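PDB 3ZHC: phytase from Citrobacter braakii, which belongs to the histidine phosphatase superfamily (branch 2) and pairs a mixed beta sheet with a largely helical region. Local coordinates for residues Q179-S184 with G230-S235. The protein carries 2 engineered substitutions. Numbering follows the deposited sequence. Where two conformers were deposited one is given.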
loop_
_atom_site.group_PDB
_atom_site.type_symbol
_atom_site.label_atom_id
_atom_site.label_comp_id
_atom_site.label_asym_id
_atom_site.label_seq_id
_atom_site.Cartn_x
_atom_site.Cartn_y
_atom_site.Cartn_z
ATOM N N GLN B 179 -1.461 -1.854 -17.206
ATOM C CA GLN B 179 -2.776 -1.214 -16.884
ATOM C C GLN B 179 -2.937 -0.961 -15.380
ATOM O O GLN B 179 -3.522 0.045 -14.973
ATOM C CB GLN B 179 -3.996 -2.007 -17.416
ATOM C CG GLN B 179 -4.423 -1.607 -18.832
ATOM C CD GLN B 179 -3.653 -2.319 -19.894
ATOM O OE1 GLN B 179 -2.873 -1.711 -20.632
ATOM N NE2 GLN B 179 -3.850 -3.636 -19.981
ATOM N N ARG B 180 -2.415 -1.868 -14.572
ATOM C CA ARG B 180 -2.472 -1.743 -13.115
ATOM C C ARG B 180 -1.678 -0.527 -12.583
ATOM O O ARG B 180 -2.065 0.080 -11.582
ATOM C CB ARG B 180 -1.967 -3.038 -12.476
ATOM C CG ARG B 180 -2.300 -3.185 -11.014
ATOM C CD ARG B 180 -2.577 -4.661 -10.640
ATOM N NE ARG B 180 -1.473 -5.376 -10.081
ATOM C CZ ARG B 180 -1.506 -6.686 -9.786
ATOM N NH1 ARG B 180 -2.617 -7.428 -10.015
ATOM N NH2 ARG B 180 -0.425 -7.264 -9.267
ATOM N N TYR B 181 -0.575 -0.190 -13.266
ATOM C CA TYR B 181 0.287 0.935 -12.896
ATOM C C TYR B 181 0.191 2.136 -13.884
ATOM O O TYR B 181 1.126 2.919 -13.973
ATOM C CB TYR B 181 1.742 0.434 -12.759
ATOM C CG TYR B 181 1.948 -0.506 -11.600
ATOM C CD1 TYR B 181 1.715 -1.882 -11.734
ATOM C CD2 TYR B 181 2.378 -0.033 -10.352
ATOM C CE1 TYR B 181 1.907 -2.775 -10.648
ATOM C CE2 TYR B 181 2.570 -0.914 -9.265
ATOM C CZ TYR B 181 2.327 -2.282 -9.429
ATOM O OH TYR B 181 2.508 -3.138 -8.384
ATOM N N GLN B 182 -0.942 2.283 -14.607
ATOM C CA GLN B 182 -1.124 3.407 -15.594
ATOM C C GLN B 182 -0.785 4.770 -15.033
ATOM O O GLN B 182 0.053 5.468 -15.581
ATOM C CB GLN B 182 -2.567 3.490 -16.128
ATOM C CG GLN B 182 -2.887 2.518 -17.177
ATOM C CD GLN B 182 -4.296 2.705 -17.771
ATOM O OE1 GLN B 182 -5.133 1.770 -17.738
ATOM N NE2 GLN B 182 -4.571 3.916 -18.318
ATOM N N SER B 183 -1.453 5.135 -13.937
ATOM C CA SER B 183 -1.288 6.468 -13.313
ATOM C C SER B 183 0.140 6.737 -12.842
ATOM O O SER B 183 0.580 7.886 -12.864
ATOM C CB SER B 183 -2.264 6.648 -12.155
ATOM O OG SER B 183 -2.005 5.701 -11.143
ATOM N N SER B 184 0.855 5.683 -12.417
ATOM C CA SER B 184 2.282 5.806 -12.039
ATOM C C SER B 184 3.124 6.201 -13.249
ATOM O O SER B 184 3.995 7.073 -13.145
ATOM C CB SER B 184 2.827 4.506 -11.422
ATOM O OG SER B 184 2.372 4.356 -10.102
ATOM N N GLY B 230 12.062 -2.682 -21.658
ATOM C CA GLY B 230 10.991 -1.820 -22.195
ATOM C C GLY B 230 10.734 -0.705 -21.204
ATOM O O GLY B 230 11.605 -0.381 -20.387
ATOM N N ALA B 231 9.551 -0.120 -21.261
ATOM C CA ALA B 231 9.182 0.959 -20.330
ATOM C C ALA B 231 9.313 0.523 -18.860
ATOM O O ALA B 231 9.632 1.341 -18.016
ATOM C CB ALA B 231 7.797 1.456 -20.608
ATOM N N TRP B 232 9.073 -0.763 -18.577
ATOM C CA TRP B 232 9.235 -1.309 -17.201
ATOM C C TRP B 232 10.687 -1.219 -16.644
ATOM O O TRP B 232 10.891 -0.623 -15.578
ATOM C CB TRP B 232 8.662 -2.749 -17.099
ATOM C CG TRP B 232 7.226 -2.709 -16.812
ATOM C CD1 TRP B 232 6.205 -2.930 -17.674
ATOM C CD2 TRP B 232 6.640 -2.396 -15.560
ATOM N NE1 TRP B 232 4.998 -2.782 -17.025
ATOM C CE2 TRP B 232 5.242 -2.453 -15.722
ATOM C CE3 TRP B 232 7.160 -2.073 -14.304
ATOM C CZ2 TRP B 232 4.350 -2.201 -14.667
ATOM C CZ3 TRP B 232 6.269 -1.822 -13.253
ATOM C CH2 TRP B 232 4.887 -1.888 -13.447
ATOM N N SER B 233 11.666 -1.787 -17.343
ATOM C CA SER B 233 13.092 -1.687 -16.895
ATOM C C SER B 233 13.576 -0.236 -16.832
ATOM O O SER B 233 14.206 0.159 -15.852
ATOM C CB SER B 233 14.024 -2.506 -17.792
ATOM O OG SER B 233 15.398 -2.242 -17.492
ATOM N N LEU B 234 13.278 0.544 -17.874
ATOM C CA LEU B 234 13.673 1.956 -17.928
ATOM C C LEU B 234 13.125 2.719 -16.718
ATOM O O LEU B 234 13.879 3.374 -16.000
ATOM C CB LEU B 234 13.198 2.624 -19.243
ATOM C CG LEU B 234 13.556 4.122 -19.468
ATOM C CD1 LEU B 234 15.054 4.325 -19.440
ATOM C CD2 LEU B 234 12.934 4.673 -20.788
ATOM N N SER B 235 11.811 2.616 -16.503
ATOM C CA SER B 235 11.131 3.295 -15.373
ATOM C C SER B 235 11.704 2.915 -14.015
ATOM O O SER B 235 11.814 3.763 -13.142
ATOM C CB SER B 235 9.658 2.999 -15.410
ATOM O OG SER B 235 9.102 3.537 -16.613
#
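Tyr-181 and Trp-232 meet as an offset edge-to-face aromatic pair in the helical part of this histidine phosphatase fold. Tyr-181 sits at the junction between helices 174-180 and 182-192, as the N-cap residue of the second. Trp-232 lies in the first turn of helix 231-247. From Tyr-181, CB already reaches the indole, 4.0 Å from Trp-232 CH2. CG stands anti to the carbonyl carbon (chi1 -67°), which directs the ring across the end of the indole. Tyr-181 CG is 3.7 Å from Trp-232 CH2. The closest approach is Tyr-181 CD1 to Trp-232 CH2, 3.6 Å. Tyr-181 CD1 also lies 4.0 Å from Trp-232 CZ2, and Tyr-181 CE1 comes to 4.2 Å from Trp-232 CH2. The indole thus presents the edge of its six-membered ring to the tyrosine, with the planes at 86° and the two six-membered ring centroids 5.4 Å apart. Tyr-177 meets both rings, and Phe-185 adds an edge-to-face partner for Trp-232. Leu-270 and Ala-273 of helix 260-280 also touch Tyr-181, as does Pro-71 of the second subunit. The indole's polar atom, NE1, hydrogen-bonds to Thr-178 OG1. In the same turn, Ser-235 OG donates back to Ala-231 O at 2.7 Å, on the opposite face of that carbonyl plane from Ser-235 N.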